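Local coordinates for hypothetical protein (Pseudomonas syringae pv. tomato, PDB 2PAG) that is of unknown function but binds calcium and belongs to the SMI1/KNR4 (SUKH) family, at residues A[8-22]-A[45-57]. Residues are numbered along the deposited sequence; the frame is centred on the assembly and turned at random.
Sequences LREANEPVPVPLELP and FLLTVSDVVYGSL
R9 and D51 form a salt bridge in which NH1 faces OD1 while NH2 makes a weak bond to OD2; the guanidinium and carboxylate planes lie 36° apart rather than flush. R9 NH1 also donates a bent bond to T48 O at 2.9 Å, which lies at the guanidinium edge, 26° out of its plane. Bends at chi2 and chi3 curl the arginine from the end of helix 2-11 onto the last turn of helix 40-49 and D51 just beyond it.

The backbone N and O of V53 are both held. V53 N donates to N12 OD1 at 2.9 Å, in the plane of the amide carbonyl, and V53 O receives E13 N at 2.8 Å. N12 reaches there because its CG stands anti to the backbone N (chi1 179°). Farther along, E13 OE2 accepts a weak bond from G55 N.

Waters bridge L19 N to D51 O, and the carbonyls of E20 to S50 and P22 to L47.

Around this frame, V53 CG1 meets V15 CG1 tip to tip at 3.9 Å, and V53 CG2 rests against L19 CD1. L8 CD1 packs across V49. P22 CD sits 3.2 Å from S50 OG, whose hydroxyl is committed to L46 O; P22 and L47 also pack on L27 of helix 24-34.

This is structural packing away from the calcium site: side chains of helix 2-11 and its following loop satisfy backbone groups of helix 40-49 and of residues 53-55 beyond the V49-V52 turn, supplemented by one backbone pair and a salt bridge between exposed R9 and partly exposed D51.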
ATOM      1  N   LEU A   8      -8.789   9.675  -6.624  1.00 15.74           N
ATOM      2  CA  LEU A   8      -8.017   8.546  -7.128  1.00 14.79           C
ATOM      3  C   LEU A   8      -8.780   7.746  -8.177  1.00 15.78           C
ATOM      4  O   LEU A   8      -8.243   7.434  -9.244  1.00 15.60           O
ATOM      5  CB  LEU A   8      -7.610   7.621  -5.978  1.00 16.02           C
ATOM      6  CG  LEU A   8      -6.365   8.006  -5.184  1.00 17.99           C
ATOM      7  CD1 LEU A   8      -6.252   7.101  -3.968  1.00 18.85           C
ATOM      8  CD2 LEU A   8      -5.129   7.888  -6.072  1.00 18.85           C
ATOM      9  N   ARG A   9     -10.036   7.426  -7.878  1.00 14.72           N
ATOM     10  CA  ARG A   9     -10.859   6.642  -8.790  1.00 16.44           C
ATOM     11  C   ARG A   9     -11.006   7.310 -10.149  1.00 15.55           C
ATOM     12  O   ARG A   9     -10.898   6.656 -11.183  1.00 16.53           O
ATOM     13  CB  ARG A   9     -12.250   6.419  -8.194  1.00 19.37           C
ATOM     14  CG  ARG A   9     -12.262   5.790  -6.812  1.00 24.73           C
ATOM     15  CD  ARG A   9     -11.744   4.381  -6.830  1.00 28.93           C
ATOM     16  NE  ARG A   9     -12.398   3.558  -7.845  1.00 31.03           N
ATOM     17  CZ  ARG A   9     -12.317   2.232  -7.883  1.00 31.37           C
ATOM     18  NH1 ARG A   9     -11.620   1.587  -6.957  1.00 30.93           N
ATOM     19  NH2 ARG A   9     -12.908   1.550  -8.857  1.00 30.76           N
ATOM     20  N   GLU A  10     -11.253   8.614 -10.146  1.00 14.90           N
ATOM     21  CA  GLU A  10     -11.434   9.345 -11.391  1.00 16.75           C
ATOM     22  C   GLU A  10     -10.123   9.613 -12.134  1.00 17.56           C
ATOM     23  O   GLU A  10     -10.132   9.915 -13.332  1.00 22.50           O
ATOM     24  CB  GLU A  10     -12.199  10.646 -11.106  1.00 15.15           C
ATOM     25  CG  GLU A  10     -13.634  10.374 -10.663  1.00 15.44           C
ATOM     26  CD  GLU A  10     -14.477  11.624 -10.447  1.00 14.76           C
ATOM     27  OE1 GLU A  10     -14.023  12.738 -10.781  1.00 16.58           O
ATOM     28  OE2 GLU A  10     -15.611  11.472  -9.938  1.00 11.64           O
ATOM     29  N   ALA A  11      -8.998   9.480 -11.437  1.00 18.30           N
ATOM     30  CA  ALA A  11      -7.701   9.704 -12.066  1.00 18.54           C
ATOM     31  C   ALA A  11      -7.120   8.393 -12.581  1.00 18.50           C
ATOM     32  O   ALA A  11      -6.068   8.388 -13.231  1.00 17.92           O
ATOM     33  CB  ALA A  11      -6.736  10.343 -11.075  1.00 18.52           C
ATOM     34  N   ASN A  12      -7.810   7.290 -12.292  1.00 17.75           N
ATOM     35  CA  ASN A  12      -7.357   5.963 -12.706  1.00 17.90           C
ATOM     36  C   ASN A  12      -6.983   5.903 -14.178  1.00 18.71           C
ATOM     37  O   ASN A  12      -7.763   6.299 -15.047  1.00 17.63           O
ATOM     38  CB  ASN A  12      -8.425   4.904 -12.436  1.00 17.96           C
ATOM     39  CG  ASN A  12      -7.988   3.523 -12.889  1.00 20.29           C
ATOM     40  OD1 ASN A  12      -7.039   2.958 -12.348  1.00 15.57           O
ATOM     41  ND2 ASN A  12      -8.667   2.981 -13.899  1.00 22.20           N
ATOM     42  N   GLU A  13      -5.793   5.378 -14.451  1.00 17.09           N
ATOM     43  CA  GLU A  13      -5.300   5.277 -15.818  1.00 18.49           C
ATOM     44  C   GLU A  13      -5.574   3.912 -16.439  1.00 19.40           C
ATOM     45  O   GLU A  13      -5.332   2.869 -15.826  1.00 20.11           O
ATOM     46  CB  GLU A  13      -3.799   5.558 -15.838  1.00 17.59           C
ATOM     47  CG  GLU A  13      -3.400   6.840 -15.127  1.00 19.71           C
ATOM     48  CD  GLU A  13      -1.896   6.989 -15.010  1.00 20.05           C
ATOM     49  OE1 GLU A  13      -1.186   5.971 -15.159  1.00 22.85           O
ATOM     50  OE2 GLU A  13      -1.423   8.114 -14.755  1.00 21.93           O
ATOM     51  N   PRO A  14      -6.077   3.898 -17.678  1.00 19.66           N
ATOM     52  CA  PRO A  14      -6.359   2.618 -18.326  1.00 20.66           C
ATOM     53  C   PRO A  14      -5.102   1.793 -18.568  1.00 20.61           C
ATOM     54  O   PRO A  14      -4.036   2.336 -18.876  1.00 20.21           O
ATOM     55  CB  PRO A  14      -7.047   3.033 -19.627  1.00 22.82           C
ATOM     56  CG  PRO A  14      -6.456   4.376 -19.914  1.00 22.58           C
ATOM     57  CD  PRO A  14      -6.450   5.025 -18.551  1.00 20.92           C
ATOM     58  N   VAL A  15      -5.238   0.481 -18.403  1.00 20.54           N
ATOM     59  CA  VAL A  15      -4.146  -0.463 -18.626  1.00 20.95           C
ATOM     60  C   VAL A  15      -4.734  -1.661 -19.368  1.00 21.41           C
ATOM     61  O   VAL A  15      -5.954  -1.831 -19.404  1.00 21.49           O
ATOM     62  CB  VAL A  15      -3.505  -0.940 -17.294  1.00 20.36           C
ATOM     63  CG1 VAL A  15      -2.745   0.208 -16.643  1.00 18.43           C
ATOM     64  CG2 VAL A  15      -4.568  -1.480 -16.356  1.00 19.26           C
ATOM     65  N   PRO A  16      -3.881  -2.499 -19.982  1.00 21.85           N
ATOM     66  CA  PRO A  16      -4.358  -3.673 -20.724  1.00 22.88           C
ATOM     67  C   PRO A  16      -5.258  -4.585 -19.898  1.00 22.62           C
ATOM     68  O   PRO A  16      -6.365  -4.926 -20.320  1.00 23.50           O
ATOM     69  CB  PRO A  16      -3.061  -4.364 -21.141  1.00 23.13           C
ATOM     70  CG  PRO A  16      -2.117  -3.214 -21.304  1.00 22.60           C
ATOM     71  CD  PRO A  16      -2.413  -2.397 -20.064  1.00 23.46           C
ATOM     72  N   VAL A  17      -4.771  -4.981 -18.726  1.00 21.68           N
ATOM     73  CA  VAL A  17      -5.525  -5.846 -17.834  1.00 21.75           C
ATOM     74  C   VAL A  17      -5.820  -5.064 -16.563  1.00 20.19           C
ATOM     75  O   VAL A  17      -4.937  -4.857 -15.735  1.00 20.70           O
ATOM     76  CB  VAL A  17      -4.726  -7.112 -17.460  1.00 21.85           C
ATOM     77  CG1 VAL A  17      -5.560  -8.002 -16.559  1.00 23.85           C
ATOM     78  CG2 VAL A  17      -4.320  -7.864 -18.716  1.00 24.84           C
ATOM     79  N   PRO A  18      -7.066  -4.598 -16.407  1.00 20.10           N
ATOM     80  CA  PRO A  18      -7.458  -3.835 -15.221  1.00 19.17           C
ATOM     81  C   PRO A  18      -7.178  -4.586 -13.923  1.00 17.35           C
ATOM     82  O   PRO A  18      -7.303  -5.814 -13.855  1.00 17.09           O
ATOM     83  CB  PRO A  18      -8.953  -3.608 -15.443  1.00 21.36           C
ATOM     84  CG  PRO A  18      -9.045  -3.511 -16.937  1.00 21.67           C
ATOM     85  CD  PRO A  18      -8.174  -4.664 -17.374  1.00 21.11           C
ATOM     86  N   LEU A  19      -6.789  -3.844 -12.893  1.00 16.00           N
ATOM     87  CA  LEU A  19      -6.520  -4.445 -11.595  1.00 16.43           C
ATOM     88  C   LEU A  19      -7.853  -4.731 -10.906  1.00 16.42           C
ATOM     89  O   LEU A  19      -8.850  -4.042 -11.153  1.00 19.58           O
ATOM     90  CB  LEU A  19      -5.705  -3.489 -10.731  1.00 13.91           C
ATOM     91  CG  LEU A  19      -4.359  -3.014 -11.263  1.00 14.32           C
ATOM     92  CD1 LEU A  19      -3.713  -2.110 -10.220  1.00 16.17           C
ATOM     93  CD2 LEU A  19      -3.463  -4.205 -11.553  1.00 15.83           C
ATOM     94  N   GLU A  20      -7.866  -5.740 -10.041  1.00 16.66           N
ATOM     95  CA  GLU A  20      -9.077  -6.107  -9.320  1.00 18.99           C
ATOM     96  C   GLU A  20      -9.062  -5.571  -7.901  1.00 18.95           C
ATOM     97  O   GLU A  20      -8.006  -5.458  -7.281  1.00 18.42           O
ATOM     98  CB  GLU A  20      -9.233  -7.625  -9.283  1.00 20.66           C
ATOM     99  CG  GLU A  20      -9.332  -8.267 -10.656  1.00 25.72           C
ATOM    100  CD  GLU A  20      -9.575  -9.760 -10.582  1.00 29.26           C
ATOM    101  OE1 GLU A  20      -8.816 -10.452  -9.868  1.00 32.22           O
ATOM    102  OE2 GLU A  20     -10.522 -10.243 -11.245  1.00 33.02           O
ATOM    103  N   LEU A  21     -10.244  -5.231  -7.401  1.00 18.78           N
ATOM    104  CA  LEU A  21     -10.385  -4.722  -6.045  1.00 17.20           C
ATOM    105  C   LEU A  21     -10.738  -5.927  -5.168  1.00 16.79           C
ATOM    106  O   LEU A  21     -11.616  -6.717  -5.511  1.00 15.97           O
ATOM    107  CB  LEU A  21     -11.505  -3.676  -6.003  1.00 18.79           C
ATOM    108  CG  LEU A  21     -11.612  -2.792  -4.764  1.00 19.55           C
ATOM    109  CD1 LEU A  21     -10.344  -1.952  -4.627  1.00 19.30           C
ATOM    110  CD2 LEU A  21     -12.840  -1.896  -4.883  1.00 19.75           C
ATOM    111  N   PRO A  22     -10.048  -6.089  -4.028  1.00 14.29           N
ATOM    112  CA  PRO A  22     -10.317  -7.217  -3.133  1.00 15.47           C
ATOM    113  C   PRO A  22     -11.548  -7.021  -2.262  1.00 15.74           C
ATOM    114  O   PRO A  22     -12.045  -5.908  -2.114  1.00 15.24           O
ATOM    115  CB  PRO A  22      -9.054  -7.280  -2.285  1.00 14.91           C
ATOM    116  CG  PRO A  22      -8.747  -5.814  -2.096  1.00 14.24           C
ATOM    117  CD  PRO A  22      -8.947  -5.256  -3.506  1.00 15.40           C
ATOM    118  N   PHE A  45      -8.047   1.440   2.592  1.00 12.19           N
ATOM    119  CA  PHE A  45      -7.373   1.836   1.364  1.00 11.18           C
ATOM    120  C   PHE A  45      -7.376   0.645   0.392  1.00 10.69           C
ATOM    121  O   PHE A  45      -7.762   0.764  -0.774  1.00  9.92           O
ATOM    122  CB  PHE A  45      -5.940   2.249   1.714  1.00 10.77           C
ATOM    123  CG  PHE A  45      -5.042   2.443   0.529  1.00 12.84           C
ATOM    124  CD1 PHE A  45      -4.894   3.702  -0.051  1.00 11.85           C
ATOM    125  CD2 PHE A  45      -4.300   1.379   0.025  1.00 12.67           C
ATOM    126  CE1 PHE A  45      -4.014   3.900  -1.112  1.00 14.28           C
ATOM    127  CE2 PHE A  45      -3.411   1.565  -1.044  1.00 11.89           C
ATOM    128  CZ  PHE A  45      -3.271   2.831  -1.610  1.00 12.37           C
ATOM    129  N   LEU A  46      -6.956  -0.516   0.874  1.00 10.25           N
ATOM    130  CA  LEU A  46      -6.927  -1.694   0.017  1.00 11.60           C
ATOM    131  C   LEU A  46      -8.308  -2.068  -0.530  1.00 12.62           C
ATOM    132  O   LEU A  46      -8.440  -2.485  -1.684  1.00 12.86           O
ATOM    133  CB  LEU A  46      -6.335  -2.876   0.782  1.00 13.45           C
ATOM    134  CG  LEU A  46      -4.859  -2.730   1.165  1.00 12.16           C
ATOM    135  CD1 LEU A  46      -4.442  -3.902   2.038  1.00 16.17           C
ATOM    136  CD2 LEU A  46      -3.998  -2.665  -0.094  1.00 15.07           C
ATOM    137  N   LEU A  47      -9.339  -1.903   0.290  1.00 11.53           N
ATOM    138  CA  LEU A  47     -10.696  -2.257  -0.124  1.00 11.94           C
ATOM    139  C   LEU A  47     -11.382  -1.234  -1.018  1.00 12.91           C
ATOM    140  O   LEU A  47     -12.414  -1.538  -1.621  1.00 14.52           O
ATOM    141  CB  LEU A  47     -11.566  -2.500   1.113  1.00 13.18           C
ATOM    142  CG  LEU A  47     -11.210  -3.712   1.974  1.00 14.29           C
ATOM    143  CD1 LEU A  47     -11.864  -3.594   3.345  1.00 15.14           C
ATOM    144  CD2 LEU A  47     -11.652  -4.989   1.263  1.00 16.44           C
ATOM    145  N   THR A  48     -10.812  -0.036  -1.122  1.00 12.48           N
ATOM    146  CA  THR A  48     -11.431   1.021  -1.914  1.00 13.23           C
ATOM    147  C   THR A  48     -10.668   1.564  -3.116  1.00 15.12           C
ATOM    148  O   THR A  48     -11.286   2.034  -4.073  1.00 15.00           O
ATOM    149  CB  THR A  48     -11.782   2.221  -1.019  1.00 16.47           C
ATOM    150  OG1 THR A  48     -10.583   2.787  -0.472  1.00 16.61           O
ATOM    151  CG2 THR A  48     -12.662   1.777   0.113  1.00 15.02           C
ATOM    152  N   VAL A  49      -9.339   1.517  -3.083  1.00 12.48           N
ATOM    153  CA  VAL A  49      -8.571   2.063  -4.198  1.00 12.34           C
ATOM    154  C   VAL A  49      -7.378   1.247  -4.702  1.00 12.06           C
ATOM    155  O   VAL A  49      -6.631   1.729  -5.551  1.00 12.97           O
ATOM    156  CB  VAL A  49      -8.072   3.496  -3.866  1.00 12.39           C
ATOM    157  CG1 VAL A  49      -9.258   4.407  -3.591  1.00 12.35           C
ATOM    158  CG2 VAL A  49      -7.153   3.483  -2.658  1.00 13.12           C
ATOM    159  N   SER A  50      -7.202   0.016  -4.216  1.00 11.84           N
ATOM    160  CA  SER A  50      -6.051  -0.769  -4.661  1.00 11.70           C
ATOM    161  C   SER A  50      -6.145  -1.282  -6.100  1.00 12.82           C
ATOM    162  O   SER A  50      -5.252  -1.999  -6.565  1.00 14.79           O
ATOM    163  CB  SER A  50      -5.739  -1.925  -3.689  1.00 12.03           C
ATOM    164  OG  SER A  50      -6.730  -2.938  -3.668  1.00 12.12           O
ATOM    165  N   ASP A  51      -7.218  -0.921  -6.803  1.00 14.56           N
ATOM    166  CA  ASP A  51      -7.354  -1.314  -8.206  1.00 16.04           C
ATOM    167  C   ASP A  51      -6.988  -0.117  -9.083  1.00 16.59           C
ATOM    168  O   ASP A  51      -7.082  -0.171 -10.313  1.00 18.00           O
ATOM    169  CB  ASP A  51      -8.787  -1.773  -8.507  1.00 18.66           C
ATOM    170  CG  ASP A  51      -9.814  -0.674  -8.306  1.00 18.90           C
ATOM    171  OD1 ASP A  51      -9.615   0.176  -7.416  1.00 18.78           O
ATOM    172  OD2 ASP A  51     -10.839  -0.671  -9.031  1.00 22.61           O
ATOM    173  N   VAL A  52      -6.548   0.959  -8.442  1.00 13.18           N
ATOM    174  CA  VAL A  52      -6.179   2.180  -9.146  1.00 13.68           C
ATOM    175  C   VAL A  52      -4.737   2.230  -9.654  1.00 13.76           C
ATOM    176  O   VAL A  52      -3.785   1.795  -8.979  1.00 14.27           O
ATOM    177  CB  VAL A  52      -6.441   3.427  -8.251  1.00 13.81           C
ATOM    178  CG1 VAL A  52      -5.908   4.684  -8.921  1.00 13.24           C
ATOM    179  CG2 VAL A  52      -7.937   3.564  -7.991  1.00 14.64           C
ATOM    180  N   VAL A  53      -4.598   2.750 -10.871  1.00 13.59           N
ATOM    181  CA  VAL A  53      -3.307   2.924 -11.521  1.00 14.31           C
ATOM    182  C   VAL A  53      -3.150   4.429 -11.718  1.00 14.49           C
ATOM    183  O   VAL A  53      -4.005   5.064 -12.345  1.00 14.80           O
ATOM    184  CB  VAL A  53      -3.285   2.214 -12.892  1.00 14.26           C
ATOM    185  CG1 VAL A  53      -1.942   2.418 -13.564  1.00 14.53           C
ATOM    186  CG2 VAL A  53      -3.583   0.730 -12.710  1.00 16.55           C
ATOM    187  N   TYR A  54      -2.083   5.004 -11.164  1.00 14.02           N
ATOM    188  CA  TYR A  54      -1.850   6.440 -11.293  1.00 14.35           C
ATOM    189  C   TYR A  54      -0.425   6.893 -10.985  1.00 15.49           C
ATOM    190  O   TYR A  54       0.228   6.374 -10.076  1.00 15.81           O
ATOM    191  CB  TYR A  54      -2.779   7.233 -10.370  1.00 16.78           C
ATOM    192  CG  TYR A  54      -2.533   8.723 -10.463  1.00 19.08           C
ATOM    193  CD1 TYR A  54      -3.114   9.478 -11.480  1.00 19.99           C
ATOM    194  CD2 TYR A  54      -1.653   9.360  -9.589  1.00 19.20           C
ATOM    195  CE1 TYR A  54      -2.821  10.828 -11.629  1.00 22.26           C
ATOM    196  CE2 TYR A  54      -1.351  10.711  -9.731  1.00 22.35           C
ATOM    197  CZ  TYR A  54      -1.939  11.438 -10.753  1.00 23.07           C
ATOM    198  OH  TYR A  54      -1.640  12.772 -10.909  1.00 23.84           O
ATOM    199  N   GLY A  55       0.033   7.880 -11.746  1.00 17.67           N
ATOM    200  CA  GLY A  55       1.347   8.455 -11.530  1.00 16.63           C
ATOM    201  C   GLY A  55       2.556   7.560 -11.685  1.00 17.36           C
ATOM    202  O   GLY A  55       2.568   6.641 -12.506  1.00 18.51           O
ATOM    203  N   SER A  56       3.578   7.842 -10.878  1.00 19.23           N
ATOM    204  CA  SER A  56       4.837   7.101 -10.919  1.00 19.44           C
ATOM    205  C   SER A  56       5.034   6.128  -9.762  1.00 19.89           C
ATOM    206  O   SER A  56       6.144   5.639  -9.548  1.00 19.73           O
ATOM    207  CB  SER A  56       6.016   8.079 -10.941  1.00 20.18           C
ATOM    208  OG  SER A  56       6.057   8.857  -9.753  1.00 21.84           O
ATOM    209  N   LEU A  57       3.973   5.865  -9.008  1.00 17.26           N
ATOM    210  CA  LEU A  57       4.045   4.935  -7.882  1.00 15.32           C
ATOM    211  C   LEU A  57       2.987   3.853  -8.034  1.00 14.99           C
ATOM    212  O   LEU A  57       1.872   4.121  -8.471  1.00 14.95           O
ATOM    213  CB  LEU A  57       3.838   5.673  -6.556  1.00 13.18           C
ATOM    214  CG  LEU A  57       4.970   6.606  -6.111  1.00 12.42           C
ATOM    215  CD1 LEU A  57       4.535   7.406  -4.905  1.00 13.93           C
ATOM    216  CD2 LEU A  57       6.209   5.798  -5.789  1.00 15.28           C
TER
HETATM  217  O   HOH W   1       1.097   5.676 -14.453  1.00 35.38           O
HETATM  218  O   HOH W   2      -7.148  -0.922 -12.949  1.00 16.85           O
HETATM  219  O   HOH W   3      -5.346  -4.716  -7.161  1.00 13.96           O
HETATM  220  O   HOH W   4     -13.747  -4.046  -1.639  1.00 21.14           O